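Local coordinates for protein polymerase cofactor VP35 (Reston ebolavirus, PDB 3L2A) that probably acts as a viral polymerase cofactor whose RNA-binding interferon inhibitory domain helps the virus evade the host's antiviral response, at residues H85-G90 and K118-K123; H29-V34 and G112-F117. All coordinates share one frame; numbering follows the deposited sequence. Where two conformers were deposited one is given.

Contact 1: H85-G90 and K118-K123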
# COMPACT_ATOMS: atom_id res chain seq x y z
N HIS A 85 8.43 10.49 -6.49
CA HIS A 85 9.21 11.00 -7.61
C HIS A 85 10.34 10.06 -7.98
O HIS A 85 11.13 9.66 -7.12
CB HIS A 85 9.78 12.38 -7.29
CG HIS A 85 8.75 13.44 -7.17
ND1 HIS A 85 7.99 13.63 -6.03
CD2 HIS A 85 8.33 14.38 -8.05
CE1 HIS A 85 7.16 14.64 -6.22
NE2 HIS A 85 7.35 15.11 -7.44
N ILE A 86 10.42 9.70 -9.26
CA ILE A 86 11.45 8.77 -9.74
C ILE A 86 12.11 9.27 -11.02
O ILE A 86 11.49 9.98 -11.83
CB ILE A 86 10.93 7.32 -9.96
CG1 ILE A 86 9.79 7.30 -10.97
CG2 ILE A 86 10.56 6.63 -8.61
CD1 ILE A 86 9.50 5.93 -11.52
N ARG A 87 13.36 8.86 -11.21
CA ARG A 87 14.22 9.36 -12.29
C ARG A 87 13.99 8.68 -13.65
O ARG A 87 14.17 9.32 -14.70
CB ARG A 87 15.68 9.27 -11.82
CG ARG A 87 16.74 9.18 -12.89
CD ARG A 87 17.93 8.38 -12.36
NE ARG A 87 17.61 6.96 -12.24
CZ ARG A 87 17.82 6.06 -13.20
NH1 ARG A 87 18.36 6.43 -14.36
NH2 ARG A 87 17.50 4.79 -13.00
N SER A 88 13.60 7.40 -13.64
CA SER A 88 13.28 6.66 -14.87
C SER A 88 12.39 5.45 -14.58
O SER A 88 12.22 5.07 -13.43
CB SER A 88 14.56 6.16 -15.55
OG SER A 88 15.14 5.09 -14.81
N ARG A 89 11.84 4.85 -15.64
CA ARG A 89 10.99 3.66 -15.47
C ARG A 89 11.71 2.54 -14.71
O ARG A 89 11.07 1.80 -13.93
CB ARG A 89 10.50 3.15 -16.83
CG ARG A 89 9.51 2.03 -16.65
CD ARG A 89 9.09 1.41 -17.93
NE ARG A 89 8.27 0.25 -17.59
CZ ARG A 89 6.95 0.19 -17.65
NH1 ARG A 89 6.24 1.24 -18.06
NH2 ARG A 89 6.34 -0.94 -17.33
N GLY A 90 13.02 2.43 -14.92
CA GLY A 90 13.85 1.40 -14.29
C GLY A 90 13.96 1.48 -12.78
O GLY A 90 14.41 0.52 -12.15
N LYS A 118 5.83 9.72 -10.27
CA LYS A 118 5.96 10.85 -11.18
C LYS A 118 7.35 10.89 -11.79
O LYS A 118 8.36 11.03 -11.09
CB LYS A 118 5.67 12.18 -10.47
CG LYS A 118 5.90 13.39 -11.35
CD LYS A 118 4.99 14.53 -10.97
CE LYS A 118 5.05 15.65 -12.01
NZ LYS A 118 4.13 16.74 -11.59
N MET A 119 7.39 10.77 -13.12
CA MET A 119 8.68 10.72 -13.79
C MET A 119 9.12 12.06 -14.37
O MET A 119 8.43 13.09 -14.25
CB MET A 119 8.67 9.59 -14.83
CG MET A 119 8.38 8.21 -14.21
SD MET A 119 8.05 6.89 -15.39
CE MET A 119 6.63 7.58 -16.26
N GLN A 120 10.33 12.09 -14.92
CA GLN A 120 10.94 13.33 -15.37
C GLN A 120 10.18 14.05 -16.49
O GLN A 120 10.08 15.29 -16.46
CB GLN A 120 12.41 13.11 -15.74
CG GLN A 120 13.24 12.63 -14.55
CD GLN A 120 14.79 12.67 -14.87
OE1 GLN A 120 15.53 12.93 -13.82
NE2 GLN A 120 15.29 12.47 -16.31
N ASP A 121 9.63 13.30 -17.44
CA ASP A 121 8.90 13.89 -18.57
C ASP A 121 7.57 14.54 -18.18
O ASP A 121 6.85 15.07 -19.03
CB ASP A 121 8.73 12.89 -19.72
CG ASP A 121 7.78 11.75 -19.38
OD1 ASP A 121 7.63 11.42 -18.19
OD2 ASP A 121 7.20 11.18 -20.33
N GLY A 122 7.26 14.49 -16.89
CA GLY A 122 6.07 15.12 -16.33
C GLY A 122 4.93 14.13 -16.23
O GLY A 122 3.91 14.40 -15.58
N LYS A 123 5.11 12.98 -16.87
CA LYS A 123 4.09 11.93 -16.88
C LYS A 123 4.09 11.16 -15.56
O LYS A 123 5.09 11.16 -14.81
CB LYS A 123 4.26 11.00 -18.08
CG LYS A 123 3.75 11.61 -19.38
CD LYS A 123 4.03 10.71 -20.57
CE LYS A 123 3.83 11.46 -21.88
NZ LYS A 123 2.39 11.79 -22.14
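Ile86 N donates to Lys118 O at 3.1 Å, almost straight at hydrogen (173°). The same Lys118 O also lies 3.6 Å from His85 CA, in a CA-H...O contact. One step on, Ile86 O is met by Met119 CA at 3.5 Å in a second such contact. This is the frayed end of a parallel strand pair, 83-85 beside 113-118. Beyond Lys118 the chain makes a type I turn from Met119 to Gly122, in the loop of the hairpin formed with strand 124-128. Asp121 OD1 accepts from Lys123 N, an Asx turn inside that loop. Ile86 and Met119 lie side by side and point the same way. Ile86 CG1 sits between the backbone N and the carbonyl carbon (chi1 59°), and it touches Met119 CG at 3.6 Å. Met119 CG also meets Ile86 CD1. Farther out, Gln120 passes the backbone of Arg87, its CG 3.4 Å from Arg87 O. In the conformer given, Arg87 NH2 forms a salt bridge with Asp91. Ile92 and Asp91 pack on Ile86, and Leu125 of strand 124-128 packs on Met119.

Contact 2: H29-V34 and G112-F117; sequences HQLVQV and GWVCLF
Val114 pushes its CG1 methyl against the backbone of helix 27-41, 3.6 Å from Leu31 N. Leu31 CB and CD1 and Val34 CG2 also surround this methyl, with Leu31 CB 3.9 Å from Val114 CG1. CG1 is anti to the backbone N (chi1 180°), which carries it to the helix. This is the tight part. Val34 packs over the peptide, CG2 lying 3.4 Å from Val114 O. That buried oxygen has no hydrogen-bond partner in the model. Val114 and Cys115 both direct their CB atoms to the helix, and both pair with Leu127 in backbone hydrogen bonds, consistent with a classic beta bulge. The other side is looser and more polar. Gln30 CG lies 3.8 Å from Cys115 SG and equally near Val114 CG1, but its amide turns away from them. Its NE2 approaches the edge of the Phe117 ring, with CZ a loose 4.5 Å away, and its OE1 is hydrogen-bonded to a glycerol, probably from the crystallisation liquor. Cys115 SG lies 3.6 Å above the ring plane of Phe117, near the rim. Helix and strand segments cross at 90°. Ile84 of strand 83-85 and Leu127 of strand 124-128 touch Gln30 and Cys115, while helix 10-19 packs on Val32 on the far side of helix 27-41.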
# COMPACT_ATOMS: atom_id res chain seq x y z
N HIS A 29 4.21 -5.17 -1.45
CA HIS A 29 5.26 -4.57 -0.61
C HIS A 29 5.13 -3.06 -0.63
O HIS A 29 5.19 -2.42 0.42
CB HIS A 29 6.62 -5.00 -1.08
CG HIS A 29 6.92 -6.44 -0.78
ND1 HIS A 29 6.63 -7.46 -1.66
CD2 HIS A 29 7.50 -7.02 0.29
CE1 HIS A 29 7.01 -8.61 -1.14
NE2 HIS A 29 7.53 -8.38 0.05
N GLN A 30 4.90 -2.50 -1.82
CA GLN A 30 4.73 -1.05 -1.92
C GLN A 30 3.48 -0.61 -1.15
O GLN A 30 3.49 0.41 -0.42
CB GLN A 30 4.66 -0.58 -3.37
CG GLN A 30 4.61 0.93 -3.50
CD GLN A 30 5.86 1.61 -2.96
OE1 GLN A 30 5.79 2.40 -2.00
NE2 GLN A 30 7.00 1.31 -3.55
N LEU A 31 2.40 -1.40 -1.27
CA LEU A 31 1.17 -1.12 -0.52
C LEU A 31 1.36 -1.13 0.99
O LEU A 31 0.81 -0.26 1.67
CB LEU A 31 0.03 -2.05 -0.95
CG LEU A 31 -1.34 -1.74 -0.33
CD1 LEU A 31 -1.83 -0.29 -0.51
CD2 LEU A 31 -2.34 -2.73 -0.86
N VAL A 32 2.16 -2.07 1.51
CA VAL A 32 2.46 -2.11 2.95
C VAL A 32 3.12 -0.79 3.35
O VAL A 32 2.76 -0.20 4.36
CB VAL A 32 3.38 -3.28 3.26
CG1 VAL A 32 4.07 -3.14 4.67
CG2 VAL A 32 2.60 -4.62 3.15
N GLN A 33 4.09 -0.33 2.55
CA GLN A 33 4.76 0.94 2.88
C GLN A 33 3.80 2.13 2.90
O GLN A 33 3.87 2.99 3.79
CB GLN A 33 5.89 1.20 1.91
CG GLN A 33 6.91 0.10 1.94
CD GLN A 33 7.89 0.21 0.79
OE1 GLN A 33 8.44 1.28 0.54
NE2 GLN A 33 8.13 -0.90 0.10
N VAL A 34 2.90 2.16 1.92
CA VAL A 34 1.92 3.24 1.76
C VAL A 34 0.98 3.22 2.97
O VAL A 34 0.72 4.26 3.57
CB VAL A 34 1.14 3.09 0.44
CG1 VAL A 34 -0.13 3.98 0.42
CG2 VAL A 34 2.06 3.39 -0.81
N GLY A 112 -7.60 0.48 -5.65
CA GLY A 112 -6.44 -0.32 -6.03
C GLY A 112 -5.20 0.50 -6.41
O GLY A 112 -4.17 -0.06 -6.71
N TRP A 113 -5.31 1.83 -6.36
CA TRP A 113 -4.19 2.70 -6.73
C TRP A 113 -3.27 2.85 -5.54
O TRP A 113 -3.61 3.50 -4.53
CB TRP A 113 -4.70 4.06 -7.19
CG TRP A 113 -5.52 3.95 -8.45
CD1 TRP A 113 -6.89 3.90 -8.54
CD2 TRP A 113 -5.02 3.86 -9.78
NE1 TRP A 113 -7.26 3.81 -9.86
CE2 TRP A 113 -6.14 3.77 -10.64
CE3 TRP A 113 -3.73 3.85 -10.34
CZ2 TRP A 113 -6.01 3.65 -12.04
CZ3 TRP A 113 -3.60 3.75 -11.74
CH2 TRP A 113 -4.73 3.65 -12.56
N VAL A 114 -2.12 2.21 -5.62
CA VAL A 114 -1.20 2.17 -4.50
C VAL A 114 -0.42 3.47 -4.32
O VAL A 114 -0.30 4.01 -3.21
CB VAL A 114 -0.24 0.95 -4.64
CG1 VAL A 114 0.77 0.89 -3.47
CG2 VAL A 114 -1.05 -0.35 -4.73
N CYS A 115 0.15 3.97 -5.41
CA CYS A 115 0.94 5.17 -5.35
C CYS A 115 1.05 5.66 -6.78
O CYS A 115 0.63 4.96 -7.71
CB CYS A 115 2.32 4.89 -4.74
SG CYS A 115 3.35 3.72 -5.70
N LEU A 116 1.59 6.86 -6.93
CA LEU A 116 1.78 7.45 -8.26
C LEU A 116 3.25 7.74 -8.41
O LEU A 116 3.83 8.41 -7.58
CB LEU A 116 0.99 8.74 -8.35
CG LEU A 116 -0.47 8.69 -7.95
CD1 LEU A 116 -1.09 10.06 -8.06
CD2 LEU A 116 -1.24 7.71 -8.81
N PHE A 117 3.85 7.20 -9.47
CA PHE A 117 5.25 7.44 -9.73
C PHE A 117 5.31 8.58 -10.71
O PHE A 117 4.87 8.44 -11.85
CB PHE A 117 5.91 6.21 -10.35
CG PHE A 117 6.03 5.04 -9.41
CD1 PHE A 117 5.27 3.90 -9.60
CD2 PHE A 117 6.92 5.09 -8.33
CE1 PHE A 117 5.39 2.80 -8.77
CE2 PHE A 117 7.06 3.99 -7.46
CZ PHE A 117 6.29 2.84 -7.69

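How the contacts relate
Contact 2 lies near the middle of the domain, about 4 Å from the centre of the chain, while contact 1 sits at its surface, about 20 Å out. Their centres are about 16 Å apart. Along the chain the segments alternate: 29-34, 85-90, 112-117, then 118-123. The last two are continuous, so strand 113-118 runs from the helix-sheet interface of contact 2 to the strand end and hairpin of contact 1. The contacts also touch directly, with Ile86 CD1 3.8 Å from Phe117 CB. Contact 2 thus joins the helical part of the interferon inhibitory domain to its mixed sheet. Contact 1 joins the ends of strands 83-85 and 113-118, and the loops after them, at the surface.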